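Local coordinates for beta-galactosidase (Trichoderma reesei, PDB 3OG2), which probably hydrolyses terminal non-reducing beta-D-galactose residues from beta-D-galactosides, as a family 35 glycoside hydrolase, at residues Ala113-Tyr118 with Ser159-Ala164; Pro99-Ala104 with Gly170-Tyr175. All blocks are in the same frame, centred on the assembly; numbering follows the deposited sequence.

Interaction 1. Residues Ala113-Tyr118 with Ser159-Ala164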
ATOM      1  N   ALA A 113     -11.777  -8.534  -2.923  1.00  6.56           N
ATOM      2  CA  ALA A 113     -12.352  -7.616  -1.942  1.00  7.26           C
ATOM      3  C   ALA A 113     -12.162  -8.158  -0.536  1.00  6.94           C
ATOM      4  O   ALA A 113     -12.513  -9.323  -0.299  1.00  7.49           O
ATOM      5  CB  ALA A 113     -13.857  -7.462  -2.226  1.00  7.63           C
ATOM      6  N   ARG A 114     -11.652  -7.308   0.361  1.00  6.50           N
ATOM      7  CA  ARG A 114     -11.330  -7.758   1.735  1.00  6.58           C
ATOM      8  C   ARG A 114     -11.930  -6.745   2.691  1.00  5.80           C
ATOM      9  O   ARG A 114     -11.203  -5.857   3.211  1.00  7.34           O
ATOM     10  CB  ARG A 114      -9.808  -7.942   1.901  1.00  6.92           C
ATOM     11  CG  ARG A 114      -9.132  -8.575   0.688  1.00  7.64           C
ATOM     12  CD  ARG A 114      -7.800  -9.211   0.995  1.00  7.81           C
ATOM     13  NE  ARG A 114      -6.792  -8.245   1.406  1.00  7.63           N
ATOM     14  CZ  ARG A 114      -5.862  -8.515   2.315  1.00  7.02           C
ATOM     15  NH1 ARG A 114      -5.830  -9.671   2.997  1.00  8.35           N
ATOM     16  NH2 ARG A 114      -4.929  -7.570   2.573  1.00  7.46           N
ATOM     17  N   PRO A 115     -13.236  -6.802   2.948  1.00  6.30           N
ATOM     18  CA  PRO A 115     -13.867  -5.757   3.732  1.00  6.78           C
ATOM     19  C   PRO A 115     -13.841  -5.943   5.248  1.00  7.34           C
ATOM     20  O   PRO A 115     -14.421  -5.127   5.961  1.00  8.76           O
ATOM     21  CB  PRO A 115     -15.331  -5.783   3.227  1.00  7.58           C
ATOM     22  CG  PRO A 115     -15.557  -7.218   2.905  1.00  8.57           C
ATOM     23  CD  PRO A 115     -14.225  -7.727   2.348  1.00  7.68           C
ATOM     24  N   GLY A 116     -13.222  -6.996   5.729  1.00  6.66           N
ATOM     25  CA  GLY A 116     -13.118  -7.243   7.140  1.00  7.93           C
ATOM     26  C   GLY A 116     -14.300  -8.051   7.664  1.00  7.22           C
ATOM     27  O   GLY A 116     -14.582  -9.116   7.106  1.00  9.15           O
ATOM     28  N   PRO A 117     -15.035  -7.603   8.691  1.00  7.82           N
ATOM     29  CA  PRO A 117     -14.957  -6.309   9.356  1.00  8.60           C
ATOM     30  C   PRO A 117     -13.640  -5.907   9.993  1.00  7.29           C
ATOM     31  O   PRO A 117     -13.282  -4.718   9.921  1.00  8.64           O
ATOM     32  CB  PRO A 117     -15.978  -6.442  10.517  1.00 11.84           C
ATOM     33  CG  PRO A 117     -16.929  -7.502  10.117  1.00 11.47           C
ATOM     34  CD  PRO A 117     -16.178  -8.423   9.194  1.00  9.26           C
ATOM     35  N   TYR A 118     -12.872  -6.860  10.493  1.00  6.45           N
ATOM     36  CA  TYR A 118     -11.530  -6.597  10.989  1.00  6.45           C
ATOM     37  C   TYR A 118     -10.548  -6.699   9.825  1.00  6.70           C
ATOM     38  O   TYR A 118     -10.535  -7.731   9.119  1.00  7.74           O
ATOM     39  CB  TYR A 118     -11.170  -7.614  12.093  1.00  8.04           C
ATOM     40  CG  TYR A 118      -9.838  -7.155  12.690  1.00  7.21           C
ATOM     41  CD1 TYR A 118      -9.812  -6.006  13.488  1.00  7.70           C
ATOM     42  CD2 TYR A 118      -8.645  -7.838  12.440  1.00  7.88           C
ATOM     43  CE1 TYR A 118      -8.628  -5.562  14.050  1.00  7.96           C
ATOM     44  CE2 TYR A 118      -7.437  -7.385  12.973  1.00  8.07           C
ATOM     45  CZ  TYR A 118      -7.449  -6.238  13.773  1.00  7.59           C
ATOM     46  OH  TYR A 118      -6.257  -5.750  14.284  1.00  9.54           O
ATOM     47  N   SER A 159     -23.083  -5.839   0.156  1.00  8.63           N
ATOM     48  CA  SER A 159     -23.996  -5.674  -0.994  0.50  9.78           C
ATOM     49  C   SER A 159     -23.396  -4.752  -2.048  1.00  8.30           C
ATOM     50  O   SER A 159     -23.601  -5.008  -3.233  1.00  9.54           O
ATOM     51  CB  SER A 159     -25.338  -5.179  -0.505  0.50 10.87           C
ATOM     52  OG  SER A 159     -25.300  -3.869  -0.016  0.50 23.41           O
ATOM     53  N   ILE A 160     -22.611  -3.733  -1.646  1.00  8.34           N
ATOM     54  CA  ILE A 160     -21.877  -2.917  -2.616  1.00  8.25           C
ATOM     55  C   ILE A 160     -20.906  -3.782  -3.392  1.00  7.68           C
ATOM     56  O   ILE A 160     -20.828  -3.722  -4.621  1.00  9.16           O
ATOM     57  CB  ILE A 160     -21.140  -1.791  -1.865  1.00  8.93           C
ATOM     58  CG1 ILE A 160     -22.131  -0.682  -1.441  1.00  9.87           C
ATOM     59  CG2 ILE A 160     -20.002  -1.193  -2.673  1.00 11.11           C
ATOM     60  CD1 ILE A 160     -21.614   0.257  -0.384  1.00 10.89           C
ATOM     61  N   ILE A 161     -20.158  -4.630  -2.694  1.00  7.86           N
ATOM     62  CA  ILE A 161     -19.204  -5.519  -3.381  0.50  7.75           C
ATOM     63  C   ILE A 161     -19.952  -6.498  -4.261  1.00  7.36           C
ATOM     64  O   ILE A 161     -19.527  -6.852  -5.366  1.00  8.52           O
ATOM     65  CB  ILE A 161     -18.343  -6.177  -2.310  0.50  7.05           C
ATOM     66  CG1 ILE A 161     -17.451  -5.130  -1.589  0.50  7.79           C
ATOM     67  CG2 ILE A 161     -17.492  -7.317  -2.843  0.50  6.27           C
ATOM     68  CD1 ILE A 161     -16.558  -5.802  -0.544  0.50 12.94           C
ATOM     69  N   ALA A 162     -21.124  -6.991  -3.778  1.00  8.08           N
ATOM     70  CA  ALA A 162     -21.870  -7.981  -4.530  1.00  8.10           C
ATOM     71  C   ALA A 162     -22.252  -7.435  -5.910  1.00  8.09           C
ATOM     72  O   ALA A 162     -22.187  -8.137  -6.927  1.00  8.33           O
ATOM     73  CB  ALA A 162     -23.152  -8.425  -3.798  1.00 10.14           C
ATOM     74  N   LYS A 163     -22.647  -6.158  -5.962  1.00  9.01           N
ATOM     75  CA  LYS A 163     -23.056  -5.565  -7.246  1.00  9.41           C
ATOM     76  C   LYS A 163     -21.878  -5.492  -8.215  1.00  8.66           C
ATOM     77  O   LYS A 163     -22.114  -5.523  -9.427  1.00 11.18           O
ATOM     78  CB  LYS A 163     -23.641  -4.176  -6.930  1.00 12.74           C
ATOM     79  CG  LYS A 163     -24.898  -4.235  -6.091  1.00 27.71           C
ATOM     80  CD  LYS A 163     -25.546  -2.910  -5.783  1.00 31.71           C
ATOM     81  CE  LYS A 163     -26.877  -3.078  -5.110  1.00 44.20           C
ATOM     82  NZ  LYS A 163     -26.856  -3.601  -3.717  1.00 58.40           N
ATOM     83  N   ALA A 164     -20.679  -5.441  -7.672  1.00  8.48           N
ATOM     84  CA  ALA A 164     -19.458  -5.304  -8.493  1.00  8.26           C
ATOM     85  C   ALA A 164     -18.874  -6.659  -8.851  1.00  6.94           C
ATOM     86  O   ALA A 164     -17.788  -6.738  -9.420  1.00  7.98           O
ATOM     87  CB  ALA A 164     -18.453  -4.461  -7.752  1.00  8.99           C
TER
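Ala113 and Ile161 mark the point where the two backbones come nearest, with 7.3 Å between CA of Ala113 and CA of Ile161. Ala113 lies on a strand and Ile161 in the last turn of helix 144-163. The contact is small, buried and wholly apolar. Ile161 carries the helix side alone. It is modelled in two conformers, and the one described here has its longer branch fully stretched (chi2 -178°). This brings the terminal methyl up against both Ala113 and Pro115. CD1 of Ile161 lies 3.6 Å from CB of Ala113 and 3.9 Å from CG of Pro115. CG2 of Ile161 adds a second touch on the alanine methyl, 3.7 Å from CB of Ala113. Pro115 offers the CB and CG side of its ring, and its side chain runs at a slant to that of Ile161. Between the two, Arg114 points away from the helix. Its guanidinium forms salt bridges with Glu46 and with Glu278, a galactose-binding residue, so it faces the barrel interior. Strand 110-116 runs between strands 72-76 and 172-177, parallel to both. Helix 144-163 lies over it, and Ile161 also reaches Val172 and Tyr175 of the next strand. The helix joins the parallel neighbours 110-116 and 172-177, a beta-alpha-beta crossover of the TIM barrel.

Interaction 2. Residues Pro99-Ala104 with Gly170-Tyr175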
ATOM      1  N   PRO A  99     -15.884   4.620  -7.887  1.00  9.51           N
ATOM      2  CA  PRO A  99     -14.784   4.985  -8.809  1.00  9.82           C
ATOM      3  C   PRO A  99     -13.637   3.997  -8.828  1.00  8.35           C
ATOM      4  O   PRO A  99     -12.913   3.869  -9.806  1.00  9.90           O
ATOM      5  CB  PRO A  99     -14.292   6.327  -8.234  1.00 12.34           C
ATOM      6  CG  PRO A  99     -15.519   6.879  -7.513  1.00 12.15           C
ATOM      7  CD  PRO A  99     -16.052   5.633  -6.821  1.00 11.12           C
ATOM      8  N   PHE A 100     -13.434   3.279  -7.734  1.00  8.57           N
ATOM      9  CA  PHE A 100     -12.410   2.261  -7.628  1.00  8.40           C
ATOM     10  C   PHE A 100     -12.824   1.087  -8.533  1.00  8.16           C
ATOM     11  O   PHE A 100     -12.000   0.620  -9.342  1.00  8.50           O
ATOM     12  CB  PHE A 100     -12.246   1.862  -6.167  1.00  8.64           C
ATOM     13  CG  PHE A 100     -11.027   0.999  -5.874  1.00  8.04           C
ATOM     14  CD1 PHE A 100      -9.799   1.607  -5.811  1.00  9.87           C
ATOM     15  CD2 PHE A 100     -11.135  -0.356  -5.604  1.00 10.66           C
ATOM     16  CE1 PHE A 100      -8.683   0.892  -5.430  1.00 13.15           C
ATOM     17  CE2 PHE A 100     -10.003  -1.100  -5.259  1.00 10.77           C
ATOM     18  CZ  PHE A 100      -8.757  -0.477  -5.189  1.00 13.70           C
ATOM     19  N   PHE A 101     -14.071   0.614  -8.406  1.00  7.81           N
ATOM     20  CA  PHE A 101     -14.548  -0.443  -9.307  1.00  8.02           C
ATOM     21  C   PHE A 101     -14.484  -0.044 -10.778  1.00  7.75           C
ATOM     22  O   PHE A 101     -14.088  -0.838 -11.630  1.00  8.30           O
ATOM     23  CB  PHE A 101     -15.972  -0.831  -8.951  1.00  8.39           C
ATOM     24  CG  PHE A 101     -16.203  -1.391  -7.549  1.00  8.63           C
ATOM     25  CD1 PHE A 101     -15.248  -2.167  -6.898  1.00 11.09           C
ATOM     26  CD2 PHE A 101     -17.398  -1.124  -6.882  1.00  9.48           C
ATOM     27  CE1 PHE A 101     -15.447  -2.672  -5.626  1.00 11.18           C
ATOM     28  CE2 PHE A 101     -17.615  -1.657  -5.588  1.00 10.10           C
ATOM     29  CZ  PHE A 101     -16.637  -2.433  -4.980  1.00 10.39           C
ATOM     30  N   GLU A 102     -14.917   1.205 -11.044  1.00  8.69           N
ATOM     31  CA  GLU A 102     -14.904   1.679 -12.432  1.00  9.78           C
ATOM     32  C   GLU A 102     -13.503   1.735 -12.995  1.00  8.85           C
ATOM     33  O   GLU A 102     -13.292   1.364 -14.180  1.00 10.25           O
ATOM     34  CB  GLU A 102     -15.615   3.044 -12.507  1.00 12.05           C
ATOM     35  CG  GLU A 102     -17.112   2.881 -12.211  1.00 20.97           C
ATOM     36  CD  GLU A 102     -17.914   4.144 -12.396  1.00 41.03           C
ATOM     37  OE1 GLU A 102     -17.290   5.157 -12.802  1.00 74.04           O
ATOM     38  OE2 GLU A 102     -19.150   4.138 -12.142  1.00 44.51           O
ATOM     39  N   ALA A 103     -12.559   2.190 -12.172  1.00  8.79           N
ATOM     40  CA  ALA A 103     -11.187   2.247 -12.661  1.00  9.04           C
ATOM     41  C   ALA A 103     -10.646   0.836 -12.913  1.00  8.15           C
ATOM     42  O   ALA A 103      -9.879   0.626 -13.836  1.00  8.83           O
ATOM     43  CB  ALA A 103     -10.280   2.967 -11.668  1.00 10.91           C
ATOM     44  N   ALA A 104     -11.019  -0.132 -12.079  1.00  8.01           N
ATOM     45  CA  ALA A 104     -10.562  -1.511 -12.296  1.00  7.81           C
ATOM     46  C   ALA A 104     -11.063  -2.010 -13.645  1.00  7.33           C
ATOM     47  O   ALA A 104     -10.318  -2.566 -14.455  1.00  8.35           O
ATOM     48  CB  ALA A 104     -11.054  -2.440 -11.173  1.00  8.63           C
ATOM     49  N   GLY A 170     -18.935  -6.911 -13.271  1.00  9.93           N
ATOM     50  CA  GLY A 170     -17.985  -6.060 -12.545  1.00  9.47           C
ATOM     51  C   GLY A 170     -16.668  -6.800 -12.365  1.00  7.86           C
ATOM     52  O   GLY A 170     -16.413  -7.921 -12.871  1.00  8.90           O
ATOM     53  N   PRO A 171     -15.760  -6.115 -11.678  1.00  7.52           N
ATOM     54  CA  PRO A 171     -14.393  -6.634 -11.539  1.00  7.35           C
ATOM     55  C   PRO A 171     -14.149  -7.598 -10.397  1.00  6.58           C
ATOM     56  O   PRO A 171     -13.053  -8.169 -10.381  1.00  7.48           O
ATOM     57  CB  PRO A 171     -13.590  -5.316 -11.307  1.00  8.27           C
ATOM     58  CG  PRO A 171     -14.583  -4.436 -10.590  1.00  8.26           C
ATOM     59  CD  PRO A 171     -15.915  -4.726 -11.220  1.00  8.64           C
ATOM     60  N   VAL A 172     -15.054  -7.756  -9.442  1.00  6.60           N
ATOM     61  CA  VAL A 172     -14.717  -8.549  -8.230  1.00  7.19           C
ATOM     62  C   VAL A 172     -14.810 -10.051  -8.493  1.00  6.94           C
ATOM     63  O   VAL A 172     -15.862 -10.554  -8.932  1.00  7.70           O
ATOM     64  CB  VAL A 172     -15.623  -8.145  -7.043  1.00  6.69           C
ATOM     65  CG1 VAL A 172     -15.342  -9.065  -5.860  1.00  8.61           C
ATOM     66  CG2 VAL A 172     -15.380  -6.692  -6.648  1.00  7.47           C
ATOM     67  N   ILE A 173     -13.707 -10.751  -8.244  1.00  6.89           N
ATOM     68  CA  ILE A 173     -13.671 -12.200  -8.496  1.00  6.32           C
ATOM     69  C   ILE A 173     -13.534 -13.050  -7.244  1.00  7.01           C
ATOM     70  O   ILE A 173     -13.778 -14.250  -7.301  1.00  8.12           O
ATOM     71  CB  ILE A 173     -12.487 -12.536  -9.463  1.00  6.69           C
ATOM     72  CG1 ILE A 173     -11.127 -12.098  -8.920  1.00  7.72           C
ATOM     73  CG2 ILE A 173     -12.791 -11.987 -10.848  1.00  7.77           C
ATOM     74  CD1 ILE A 173      -9.956 -12.674  -9.682  1.00  9.70           C
ATOM     75  N   LEU A 174     -13.129 -12.454  -6.128  1.00  7.32           N
ATOM     76  CA  LEU A 174     -12.832 -13.202  -4.893  1.00  6.63           C
ATOM     77  C   LEU A 174     -13.188 -12.292  -3.716  1.00  6.16           C
ATOM     78  O   LEU A 174     -13.127 -11.079  -3.824  1.00  6.91           O
ATOM     79  CB  LEU A 174     -11.380 -13.573  -4.769  1.00  7.05           C
ATOM     80  CG  LEU A 174     -10.859 -14.594  -5.784  1.00  7.94           C
ATOM     81  CD1 LEU A 174      -9.320 -14.621  -5.687  1.00 10.10           C
ATOM     82  CD2 LEU A 174     -11.446 -15.980  -5.488  1.00  8.60           C
ATOM     83  N   TYR A 175     -13.593 -12.924  -2.605  1.00  6.42           N
ATOM     84  CA  TYR A 175     -13.913 -12.200  -1.390  1.00  6.83           C
ATOM     85  C   TYR A 175     -13.229 -12.861  -0.207  1.00  6.33           C
ATOM     86  O   TYR A 175     -13.316 -14.076  -0.032  1.00  7.53           O
ATOM     87  CB  TYR A 175     -15.438 -12.215  -1.226  1.00  6.81           C
ATOM     88  CG  TYR A 175     -16.030 -11.496  -0.043  1.00  7.06           C
ATOM     89  CD1 TYR A 175     -15.960 -11.983   1.273  1.00  8.08           C
ATOM     90  CD2 TYR A 175     -16.724 -10.272  -0.270  1.00  7.98           C
ATOM     91  CE1 TYR A 175     -16.501 -11.301   2.314  1.00  7.55           C
ATOM     92  CE2 TYR A 175     -17.308  -9.614   0.811  1.00  9.19           C
ATOM     93  CZ  TYR A 175     -17.195 -10.137   2.098  1.00  8.27           C
ATOM     94  OH  TYR A 175     -17.790  -9.470   3.161  1.00 10.02           O
TER
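Pro171 is the residue with the most surface buried here. It sits just before strand 172-177 and packs its ring against helix 98-107. The backbones are nearest at Ala104 and Pro171, where CA of Ala104 is 6.4 Å from CA of Pro171. Two parts of the ring do the touching. CB of Pro171 meets CB of Ala104 at 3.8 Å. CG of Pro171 is a little farther from that methyl, and it also rests against the helix backbone, 3.8 Å from O of Phe101. The same CG lies 4.2 Å from CB of Phe101. The proline ring thus rests against Phe101 and Ala104, about one helical turn apart.

Phe101 comes second in buried surface. Its CG lies on the side of its own backbone N (chi1 -61°), and the ring extends past Pro171 toward the strand. There CE1 of Phe101 approaches CG2 of Val172 at 4.1 Å, and the two side chains are inclined to each other. Neither Pro171 nor Val172 meets the ring squarely. Leu111, Ile160 and Ala164 also touch the Phe101 side chain, so the ring is packed between strand and helix neighbours, while Phe62 of helix 58-66 touches Ala104.

All four touching residues are buried, and the packing is apolar. Pro171 is joined through its backbone to Leu111, which ties this end of strand 172-177 to strand 110-116. The galactose-binding residues Asn179 and Glu180 follow the other end of the strand. The contact thus belongs to the outer layer of a TIM barrel, where helices pack on the outside of the parallel strands, here near the N-terminal end of one strand.

Interactions 1 and 2 lie about 10 Å apart, centre to centre, in the family 35 TIM-barrel region. Their segments come in the order helix 98-107, strand 110-116, helix 144-163, strand 172-177. Interaction 1 thus falls within the span of chain bounded by interaction 2. Each contact pairs a helix with a strand of one sheet, and the two strands are parallel neighbours. Ala113 N with Leu174 O probably joins the two strands, and Val172 N with Ala164 O probably joins strand 172-177 to the end of segment 159-164. Together they pack two successive helices on the outside of two successive barrel strands. Galactose-binding residues, Ile119 to Glu122 and Asn179 with Glu180, follow the C-terminal ends of the two strands.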